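Side-chain contacts in putative phosphomethylpyrimidine kinase (PDB 3MBH), which probably phosphorylates pyridoxal at the expense of ATP, as a pyridoxal kinase of the ribokinase clan, and holds pyridoxal in this crystal form: residues Leu167-Tyr170 with Leu171-Ser175; Val187-His190 with Asp191-His194; Ala244-Arg247 with Ala248-Ile252; Gly255-Ala258 with Thr259-Tyr262. All blocks are in the same frame, centred on the assembly; numbering follows the deposited sequence.

Contact 1: residues Leu167-Tyr170 with Leu171-Ser175; sequences LKEY and LRLLS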
loop_
_atom_site.group_PDB
_atom_site.type_symbol
_atom_site.label_atom_id
_atom_site.label_comp_id
_atom_site.label_asym_id
_atom_site.label_seq_id
_atom_site.Cartn_x
_atom_site.Cartn_y
_atom_site.Cartn_z
ATOM N N LEU A 167 17.729 -12.847 -34.714
ATOM C CA LEU A 167 16.490 -12.760 -33.952
ATOM C C LEU A 167 15.614 -11.645 -34.474
ATOM O O LEU A 167 14.409 -11.828 -34.548
ATOM C CB LEU A 167 16.740 -12.635 -32.447
ATOM C CG LEU A 167 17.295 -13.980 -31.961
ATOM C CD1 LEU A 167 18.366 -13.780 -30.949
ATOM C CD2 LEU A 167 16.209 -14.876 -31.426
ATOM N N LYS A 168 16.204 -10.520 -34.881
ATOM C CA LYS A 168 15.419 -9.437 -35.502
ATOM C C LYS A 168 14.697 -9.907 -36.770
ATOM O O LYS A 168 13.521 -9.595 -36.992
ATOM C CB LYS A 168 16.307 -8.221 -35.802
ATOM C CG LYS A 168 16.718 -7.442 -34.542
ATOM C CD LYS A 168 17.627 -6.239 -34.804
ATOM C CE LYS A 168 16.882 -4.987 -35.274
ATOM N NZ LYS A 168 17.804 -3.784 -35.635
ATOM N N GLU A 169 15.412 -10.672 -37.604
ATOM C CA GLU A 169 14.824 -11.256 -38.814
ATOM C C GLU A 169 13.709 -12.227 -38.444
ATOM O O GLU A 169 12.666 -12.189 -39.051
ATOM C CB GLU A 169 15.883 -11.948 -39.700
ATOM C CG GLU A 169 15.858 -11.588 -41.234
ATOM C CD GLU A 169 14.486 -11.814 -41.942
ATOM O OE1 GLU A 169 13.498 -11.087 -41.598
ATOM O OE2 GLU A 169 14.394 -12.699 -42.860
ATOM N N TYR A 170 13.880 -13.084 -37.441
ATOM C CA TYR A 170 12.773 -13.983 -37.088
ATOM C C TYR A 170 11.524 -13.191 -36.640
ATOM O O TYR A 170 10.386 -13.538 -36.957
ATOM C CB TYR A 170 13.162 -14.928 -35.960
ATOM C CG TYR A 170 14.382 -15.794 -36.154
ATOM C CD1 TYR A 170 14.608 -16.485 -37.337
ATOM C CD2 TYR A 170 15.270 -15.998 -35.091
ATOM C CE1 TYR A 170 15.738 -17.317 -37.481
ATOM C CE2 TYR A 170 16.409 -16.818 -35.238
ATOM C CZ TYR A 170 16.635 -17.469 -36.427
ATOM O OH TYR A 170 17.762 -18.286 -36.534
ATOM N N LEU A 171 11.747 -12.136 -35.863
ATOM C CA LEU A 171 10.638 -11.283 -35.351
ATOM C C LEU A 171 9.832 -10.713 -36.533
ATOM O O LEU A 171 8.619 -10.775 -36.571
ATOM C CB LEU A 171 11.189 -10.170 -34.458
ATOM C CG LEU A 171 11.640 -10.593 -33.049
ATOM C CD1 LEU A 171 12.496 -9.510 -32.520
ATOM C CD2 LEU A 171 10.448 -10.855 -32.063
ATOM N N ARG A 172 10.554 -10.175 -37.495
ATOM C CA ARG A 172 9.937 -9.603 -38.665
ATOM C C ARG A 172 9.184 -10.660 -39.509
ATOM O O ARG A 172 8.095 -10.370 -40.007
ATOM C CB ARG A 172 11.017 -8.861 -39.458
ATOM C CG ARG A 172 10.578 -8.279 -40.755
ATOM C CD ARG A 172 9.426 -7.340 -40.561
ATOM N NE ARG A 172 9.196 -6.558 -41.762
ATOM C CZ ARG A 172 8.359 -5.532 -41.817
ATOM N NH1 ARG A 172 7.634 -5.205 -40.745
ATOM N NH2 ARG A 172 8.221 -4.861 -42.952
ATOM N N LEU A 173 9.748 -11.868 -39.660
ATOM C CA LEU A 173 9.112 -12.934 -40.465
ATOM C C LEU A 173 7.798 -13.343 -39.829
ATOM O O LEU A 173 6.804 -13.529 -40.515
ATOM C CB LEU A 173 9.967 -14.198 -40.554
ATOM C CG LEU A 173 11.176 -14.263 -41.460
ATOM C CD1 LEU A 173 11.798 -15.661 -41.307
ATOM C CD2 LEU A 173 10.845 -13.980 -42.953
ATOM N N LEU A 174 7.802 -13.486 -38.505
ATOM C CA LEU A 174 6.594 -13.765 -37.788
ATOM C C LEU A 174 5.579 -12.608 -37.854
ATOM O O LEU A 174 4.379 -12.844 -38.004
ATOM C CB LEU A 174 6.905 -14.184 -36.341
ATOM C CG LEU A 174 7.495 -15.593 -36.101
ATOM C CD1 LEU A 174 7.681 -15.755 -34.579
ATOM C CD2 LEU A 174 6.640 -16.694 -36.695
ATOM N N SER A 175 6.038 -11.357 -37.783
ATOM C CA SER A 175 5.096 -10.224 -37.874
ATOM C C SER A 175 4.467 -10.135 -39.269
ATOM O O SER A 175 3.308 -9.791 -39.417
ATOM C CB SER A 175 5.774 -8.916 -37.582
ATOM O OG SER A 175 4.839 -7.870 -37.713
#

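Contact 2: residues Val187-His190 with Asp191-His194; sequences VPVH and DEPH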
loop_
_atom_site.group_PDB
_atom_site.type_symbol
_atom_site.label_atom_id
_atom_site.label_comp_id
_atom_site.label_asym_id
_atom_site.label_seq_id
_atom_site.Cartn_x
_atom_site.Cartn_y
_atom_site.Cartn_z
ATOM N N VAL A 187 15.406 -16.936 -24.860
ATOM C CA VAL A 187 16.564 -16.922 -25.708
ATOM C C VAL A 187 17.834 -17.027 -24.847
ATOM O O VAL A 187 18.049 -16.245 -23.946
ATOM C CB VAL A 187 16.623 -15.676 -26.593
ATOM C CG1 VAL A 187 17.877 -15.767 -27.549
ATOM C CG2 VAL A 187 15.288 -15.514 -27.385
ATOM N N PRO A 188 18.692 -18.009 -25.125
ATOM C CA PRO A 188 19.956 -18.098 -24.393
ATOM C C PRO A 188 20.885 -16.895 -24.586
ATOM O O PRO A 188 20.844 -16.187 -25.605
ATOM C CB PRO A 188 20.622 -19.311 -25.001
ATOM C CG PRO A 188 19.501 -20.166 -25.503
ATOM C CD PRO A 188 18.445 -19.195 -25.963
ATOM N N VAL A 189 21.733 -16.679 -23.602
ATOM C CA VAL A 189 22.639 -15.565 -23.644
ATOM C C VAL A 189 24.033 -16.140 -23.805
ATOM O O VAL A 189 24.485 -16.978 -23.013
ATOM C CB VAL A 189 22.537 -14.715 -22.388
ATOM C CG1 VAL A 189 23.573 -13.535 -22.430
ATOM C CG2 VAL A 189 21.108 -14.225 -22.216
ATOM N N HIS A 190 24.702 -15.698 -24.856
ATOM C CA HIS A 190 26.066 -16.135 -25.129
ATOM C C HIS A 190 26.990 -15.903 -23.919
ATOM O O HIS A 190 27.063 -14.775 -23.376
ATOM C CB HIS A 190 26.616 -15.392 -26.352
ATOM C CG HIS A 190 27.910 -15.943 -26.837
ATOM N ND1 HIS A 190 28.039 -17.251 -27.256
ATOM C CD2 HIS A 190 29.142 -15.388 -26.929
ATOM C CE1 HIS A 190 29.295 -17.471 -27.610
ATOM N NE2 HIS A 190 29.982 -16.356 -27.419
ATOM N N ASP A 191 27.663 -16.970 -23.473
ATOM C CA ASP A 191 28.629 -16.882 -22.361
ATOM C C ASP A 191 27.989 -16.509 -21.042
ATOM O O ASP A 191 28.677 -16.090 -20.124
ATOM C CB ASP A 191 29.741 -15.842 -22.648
ATOM C CG ASP A 191 30.838 -16.375 -23.526
ATOM O OD1 ASP A 191 30.590 -17.304 -24.340
ATOM O OD2 ASP A 191 31.970 -15.839 -23.396
ATOM N N GLU A 192 26.679 -16.621 -20.949
ATOM C CA GLU A 192 25.998 -16.353 -19.701
ATOM C C GLU A 192 24.876 -17.344 -19.616
ATOM O O GLU A 192 23.751 -17.066 -20.039
ATOM C CB GLU A 192 25.487 -14.944 -19.663
ATOM C CG GLU A 192 26.580 -13.924 -19.529
ATOM C CD GLU A 192 26.009 -12.615 -19.110
ATOM O OE1 GLU A 192 25.284 -12.012 -19.944
ATOM O OE2 GLU A 192 26.226 -12.217 -17.943
ATOM N N PRO A 193 25.195 -18.526 -19.092
ATOM C CA PRO A 193 24.256 -19.637 -19.017
ATOM C C PRO A 193 23.256 -19.560 -17.859
ATOM O O PRO A 193 22.353 -20.379 -17.800
ATOM C CB PRO A 193 25.177 -20.855 -18.861
ATOM C CG PRO A 193 26.393 -20.319 -18.191
ATOM C CD PRO A 193 26.515 -18.866 -18.514
ATOM N N HIS A 194 23.413 -18.601 -16.959
ATOM C CA HIS A 194 22.433 -18.405 -15.897
ATOM C C HIS A 194 21.370 -17.390 -16.323
ATOM O O HIS A 194 20.505 -17.019 -15.531
ATOM C CB HIS A 194 23.114 -17.937 -14.606
ATOM C CG HIS A 194 24.306 -18.763 -14.206
ATOM N ND1 HIS A 194 24.240 -19.757 -13.249
ATOM C CD2 HIS A 194 25.596 -18.725 -14.619
ATOM C CE1 HIS A 194 25.435 -20.299 -13.097
ATOM N NE2 HIS A 194 26.276 -19.692 -13.917
HETATM O O HOH W 1 21.736 -18.323 -21.476
#

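Contact 3: residues Ala244-Arg247 with Ala248-Ile252; sequences ALDR and ATQFI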
loop_
_atom_site.group_PDB
_atom_site.type_symbol
_atom_site.label_atom_id
_atom_site.label_comp_id
_atom_site.label_asym_id
_atom_site.label_seq_id
_atom_site.Cartn_x
_atom_site.Cartn_y
_atom_site.Cartn_z
ATOM N N ALA A 244 5.686 -3.317 -20.714
ATOM C CA ALA A 244 5.079 -4.649 -20.536
ATOM C C ALA A 244 6.149 -5.693 -20.347
ATOM O O ALA A 244 6.069 -6.515 -19.438
ATOM C CB ALA A 244 4.184 -5.014 -21.725
ATOM N N LEU A 245 7.150 -5.674 -21.208
ATOM C CA LEU A 245 8.303 -6.560 -21.073
ATOM C C LEU A 245 9.014 -6.497 -19.694
ATOM O O LEU A 245 9.416 -7.532 -19.133
ATOM C CB LEU A 245 9.344 -6.237 -22.170
ATOM C CG LEU A 245 8.937 -6.445 -23.637
ATOM C CD1 LEU A 245 10.122 -6.028 -24.610
ATOM C CD2 LEU A 245 8.473 -7.836 -23.897
ATOM N N ASP A 246 9.215 -5.281 -19.184
ATOM C CA ASP A 246 9.826 -5.077 -17.852
ATOM C C ASP A 246 8.954 -5.587 -16.734
ATOM O O ASP A 246 9.440 -6.311 -15.862
ATOM C CB ASP A 246 10.170 -3.596 -17.651
ATOM C CG ASP A 246 11.456 -3.218 -18.409
ATOM O OD1 ASP A 246 12.468 -3.925 -18.191
ATOM O OD2 ASP A 246 11.464 -2.265 -19.204
ATOM N N ARG A 247 7.660 -5.264 -16.783
ATOM C CA ARG A 247 6.734 -5.741 -15.773
ATOM C C ARG A 247 6.710 -7.261 -15.746
ATOM O O ARG A 247 6.773 -7.853 -14.667
ATOM C CB ARG A 247 5.342 -5.185 -16.005
ATOM C CG ARG A 247 5.265 -3.715 -15.815
ATOM C CD ARG A 247 3.807 -3.175 -15.842
ATOM N NE ARG A 247 3.022 -3.633 -14.718
ATOM C CZ ARG A 247 1.723 -3.435 -14.592
ATOM N NH1 ARG A 247 1.046 -2.791 -15.538
ATOM N NH2 ARG A 247 1.099 -3.877 -13.495
ATOM N N ALA A 248 6.602 -7.900 -16.921
ATOM C CA ALA A 248 6.510 -9.383 -17.024
ATOM C C ALA A 248 7.788 -10.067 -16.532
ATOM O O ALA A 248 7.720 -10.962 -15.695
ATOM C CB ALA A 248 6.163 -9.848 -18.425
ATOM N N THR A 249 8.952 -9.585 -16.956
ATOM C CA THR A 249 10.198 -10.212 -16.570
ATOM C C THR A 249 10.512 -10.018 -15.070
ATOM O O THR A 249 10.998 -10.938 -14.412
ATOM C CB THR A 249 11.358 -9.767 -17.489
ATOM O OG1 THR A 249 11.443 -8.332 -17.563
ATOM C CG2 THR A 249 11.159 -10.371 -18.941
ATOM N N GLN A 250 10.220 -8.834 -14.521
ATOM C CA GLN A 250 10.490 -8.577 -13.119
ATOM C C GLN A 250 9.582 -9.385 -12.203
ATOM O O GLN A 250 10.036 -9.889 -11.194
ATOM C CB GLN A 250 10.468 -7.071 -12.838
ATOM C CG GLN A 250 11.723 -6.467 -13.568
ATOM C CD GLN A 250 11.873 -4.983 -13.389
ATOM O OE1 GLN A 250 11.586 -4.464 -12.298
ATOM N NE2 GLN A 250 12.307 -4.279 -14.462
ATOM N N PHE A 251 8.335 -9.569 -12.607
ATOM C CA PHE A 251 7.378 -10.360 -11.842
ATOM C C PHE A 251 7.847 -11.787 -11.790
ATOM O O PHE A 251 7.902 -12.360 -10.724
ATOM C CB PHE A 251 5.980 -10.291 -12.451
ATOM C CG PHE A 251 4.934 -10.994 -11.669
ATOM C CD1 PHE A 251 4.534 -10.505 -10.430
ATOM C CD2 PHE A 251 4.331 -12.150 -12.161
ATOM C CE1 PHE A 251 3.531 -11.172 -9.693
ATOM C CE2 PHE A 251 3.332 -12.781 -11.466
ATOM C CZ PHE A 251 2.937 -12.300 -10.215
ATOM N N ILE A 252 8.236 -12.336 -12.926
ATOM C CA ILE A 252 8.735 -13.708 -12.996
ATOM C C ILE A 252 10.019 -13.890 -12.176
ATOM O O ILE A 252 10.167 -14.901 -11.517
ATOM C CB ILE A 252 8.992 -14.167 -14.462
ATOM C CG1 ILE A 252 7.661 -14.280 -15.206
ATOM C CG2 ILE A 252 9.752 -15.518 -14.495
ATOM C CD1 ILE A 252 7.838 -14.316 -16.726
HETATM O O HOH W 2 13.216 -6.592 -16.474
#

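Contact 4: residues Gly255-Ala258 with Thr259-Tyr262; sequences GIRA and TFGY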
loop_
_atom_site.group_PDB
_atom_site.type_symbol
_atom_site.label_atom_id
_atom_site.label_comp_id
_atom_site.label_asym_id
_atom_site.label_seq_id
_atom_site.Cartn_x
_atom_site.Cartn_y
_atom_site.Cartn_z
ATOM N N GLY A 255 9.021 -14.154 -8.624
ATOM C CA GLY A 255 8.437 -15.481 -8.451
ATOM C C GLY A 255 9.440 -16.628 -8.400
ATOM O O GLY A 255 9.232 -17.600 -7.698
ATOM N N ILE A 256 10.519 -16.516 -9.149
ATOM C CA ILE A 256 11.596 -17.527 -9.128
ATOM C C ILE A 256 12.437 -17.393 -7.844
ATOM O O ILE A 256 12.662 -18.394 -7.145
ATOM C CB ILE A 256 12.436 -17.470 -10.416
ATOM C CG1 ILE A 256 11.589 -17.997 -11.602
ATOM C CG2 ILE A 256 13.800 -18.303 -10.282
ATOM C CD1 ILE A 256 12.198 -17.707 -13.014
ATOM N N ARG A 257 12.877 -16.160 -7.561
ATOM C CA ARG A 257 13.621 -15.776 -6.338
ATOM C C ARG A 257 12.947 -16.209 -5.024
ATOM O O ARG A 257 13.609 -16.389 -4.009
ATOM C CB ARG A 257 13.786 -14.250 -6.295
ATOM C CG ARG A 257 15.070 -13.707 -6.905
ATOM C CD ARG A 257 14.922 -12.288 -7.438
ATOM N NE ARG A 257 15.171 -11.247 -6.438
ATOM C CZ ARG A 257 16.342 -10.671 -6.224
ATOM N NH1 ARG A 257 16.454 -9.729 -5.318
ATOM N NH2 ARG A 257 17.408 -11.036 -6.900
ATOM N N ALA A 258 11.615 -16.306 -5.052
ATOM C CA ALA A 258 10.813 -16.707 -3.894
ATOM C C ALA A 258 10.959 -18.216 -3.633
ATOM O O ALA A 258 10.727 -18.653 -2.523
ATOM C CB ALA A 258 9.306 -16.276 -4.083
ATOM N N THR A 259 11.366 -19.012 -4.625
ATOM C CA THR A 259 11.580 -20.466 -4.428
ATOM C C THR A 259 12.956 -20.828 -3.901
ATOM O O THR A 259 13.241 -22.012 -3.671
ATOM C CB THR A 259 11.404 -21.268 -5.756
ATOM O OG1 THR A 259 12.522 -21.053 -6.621
ATOM C CG2 THR A 259 10.102 -20.952 -6.423
ATOM N N PHE A 260 13.835 -19.853 -3.713
ATOM C CA PHE A 260 15.205 -20.165 -3.388
ATOM C C PHE A 260 15.447 -20.409 -1.876
ATOM O O PHE A 260 14.867 -19.780 -0.988
ATOM C CB PHE A 260 16.196 -19.075 -3.799
ATOM C CG PHE A 260 16.299 -18.783 -5.274
ATOM C CD1 PHE A 260 15.821 -19.651 -6.271
ATOM C CD2 PHE A 260 17.019 -17.651 -5.657
ATOM C CE1 PHE A 260 15.980 -19.351 -7.567
ATOM C CE2 PHE A 260 17.208 -17.341 -6.940
ATOM C CZ PHE A 260 16.695 -18.164 -7.923
ATOM N N GLY A 261 16.389 -21.280 -1.592
ATOM C CA GLY A 261 16.839 -21.420 -0.208
ATOM C C GLY A 261 16.140 -22.530 0.558
ATOM O O GLY A 261 16.279 -22.653 1.755
ATOM N N TYR A 262 15.403 -23.352 -0.153
ATOM C CA TYR A 262 14.897 -24.588 0.447
ATOM C C TYR A 262 14.549 -25.534 -0.655
ATOM O O TYR A 262 14.565 -25.134 -1.835
ATOM C CB TYR A 262 13.675 -24.328 1.319
ATOM C CG TYR A 262 12.543 -23.795 0.555
ATOM C CD1 TYR A 262 12.571 -22.484 0.077
ATOM C CD2 TYR A 262 11.417 -24.605 0.273
ATOM C CE1 TYR A 262 11.498 -21.984 -0.680
ATOM C CE2 TYR A 262 10.333 -24.103 -0.452
ATOM C CZ TYR A 262 10.408 -22.786 -0.912
ATOM O OH TYR A 262 9.382 -22.259 -1.611
#

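Contact 1: residues Leu167-Tyr170 with Leu171-Ser175
The Glu169 carboxylate folds over aliphatic carbon of the next turn: bent at chi2 (-55°), the side chain brings OE2 to 3.8 Å from Leu173 CD2 and OE1 to 4.0 Å from Arg172 CB. It is not paired with the Arg172 guanidinium; in one of the two conformers of Arg172 the planes stand 66° apart and Glu169 OE1 is 6.2 Å from Arg172 NE. The third flat group, the Tyr170 ring, leans back along the helix and takes Leu167 CD2 at its edge, in the ring plane, 3.9 Å from Tyr170 CD2. With CG anti to the carbonyl carbon (chi1 -56°), the ring swings to the N-terminal side of its own residue; there Phe151 meets it edge-to-face, and Tyr170 OH bonds to Ser162 OG. All of this rides on one continuous alpha-helix, 164-176, a layer over strands 181-189 and 195-202 of the central sheet, with successive i to i+4 bonds running from Leu171 N to Leu167 O (3.0 Å) through to Leu174 N to Tyr170 O (3.0 Å). Leu171 sends its isobutyl group over the preceding turn, CG 3.4 Å from Leu167 O, and on toward Val182 and Ile184. Leu174 reaches Val182 too and, with Tyr170, packs against Leu150 and Leu154 of helix 147-154.

Contact 2: residues Val187-His190 with Asp191-His194
Asp191 lays its carboxylate beside the His190 imidazole, the two side chains pointing the same way and their planes only 26° apart. OD1 of Asp191 sits 3.3 Å above the plane of the His190 ring, offset toward the rim, and its nearest ring atom is His190 NE2. The approach to His190 NE2 is too badly angled for a hydrogen bond, so the oxygen rests over the ring face. The backbone explains the closeness: residues Val189 to Glu192 form a type II beta turn, with Asp191 at a positive phi (65°) in its third position, and Glu192 N closes the turn onto Val189 O at 3.0 Å. The donor stands well above the carbonyl plane of Val189 in that bond. A water completes the mouth of the turn, accepting from Val189 N at 2.7 Å and lying 2.8 Å from Glu192 O, to which it can donate. Val189 and Glu192 rise from one face of the turn, whereas the His190-Asp191 pair projects beyond its end. With CG1 anti to the backbone N (chi1 178°), Val189 brings this methyl 3.6 Å from Glu192 CB and 3.4 Å from Glu192 OE1. The turn belongs to the connection of the antiparallel strands 181-189 and 195-202, and Glu192 OE2 is salt-bridged to Lys195. A carboxylate poised over imidazole would tend to favour the protonated form of His190, while Lys195 probably offsets the charge of Glu192.

Contact 3: residues Ala244-Arg247 with Ala248-Ile252
Gln250 climbs back over the turn before it, toward Asp246. Its CB lies 3.3 Å from Asp246 O, the oxygen that also accepts Gln250 N; CG passes the same oxygen at 3.2 Å, and CD stays near it at 3.7 Å. Beyond CG the chain is extended, which carries the amide alongside the Asp246 carboxylate, the two planes 67° apart. At the tip, Gln250 NE2 remains 3.7 Å from Asp246 OD1; a water joins them, accepting from NE2 at 3.2 Å and donating to OD1 at 3.3 Å. NE2 also bonds to Gln284 O, and the carboxylate has further partners in Ala286 N and Ser287 OG. The same water donates to Thr249 OG1 at 2.7 Å, and this hydroxyl donates in turn to Leu245 O, also at 2.7 Å. Leu245 O therefore has two donors, since Thr249 N reaches it too. Thr249 OG1 gets there by lying between its backbone N and carbonyl carbon (chi1 53°), which turns it back down the helix. With a valine in place of Thr249, the water would probably lose its shortest bond and Leu245 O its second donor. Arg247 is salt-bridged to Asp239, and its side chain lies near that of Asp280, a zinc-binding residue in a structure of this protein, though this chain holds no zinc. Helix 241-257 rests its Leu245 and Thr249 on strands 195-202 and 207-213, and its Ala244, Ala248 and Phe251 against helix 223-236.

Contact 4: residues Gly255-Ala258 with Thr259-Tyr262
Phe260 folds its ring back beneath the last turn of helix 241-257, so that one face lies over Arg257 CA in a CH-pi contact, 4.0 Å from the ring centroid and 13° off the normal. Nearer the rim of this face is the Ile256 carbonyl, and Ile256 CG2 packs 3.6 Å from Phe260 CE1. The ring is put there by its first torsion, CG anti to the carbonyl carbon (chi1 -63°). Next to it the geometry is tight: Ile256 O takes two donors from Thr259, OG1 at 2.7 Å and N at 2.9 Å. The hydroxyl approaches in the carbonyl plane, the amide from 52° out of it, so the two donors come in from different directions. Thr259 CG2 meanwhile sits 3.7 Å from Gly255 O. Thr259 N to Ile256 O and the weak Phe260 N to Arg257 O bond (3.5 Å) both span three residues. The loose side is Tyr262, whose ring offers just its edge to Ala258 O, with CE1 3.9 Å away. The second subunit also meets the Phe260 ring: its Arg207 makes a cation-pi contact and its Trp209 packs against it. A serine in place of Phe260 would probably strip Arg257 CA and Ile256 CG2 of this ring's cover and leave Arg207 of the second subunit without its pi partner. The chemistry thus divides in two: a threonine hydroxyl and amide satisfy a carbonyl at the C-terminal part of the helix, and the Phe260 ring joins this end of the helix to a subunit interface.

How the contacts relate
Along the chain the four contacts follow in series, none nesting in or crossing another. Contact 1 is a segment of helix 164-176, which leads into strand 181-189; contact 2 closes the turn beyond that strand, on the way to strand 195-202. The two touch where Leu167 CD1 meets Val187 CG1 at 4.0 Å, tying the helix to the sheet. Contacts 3 and 4 share helix 241-257, their centres about 17 Å apart, the first within it and the second at its C-terminal end. Their link also runs between subunits: in one of its two conformers Arg257 forms a salt bridge with Asp246 of the second subunit, joining contact 4 to its neighbour's contact 3.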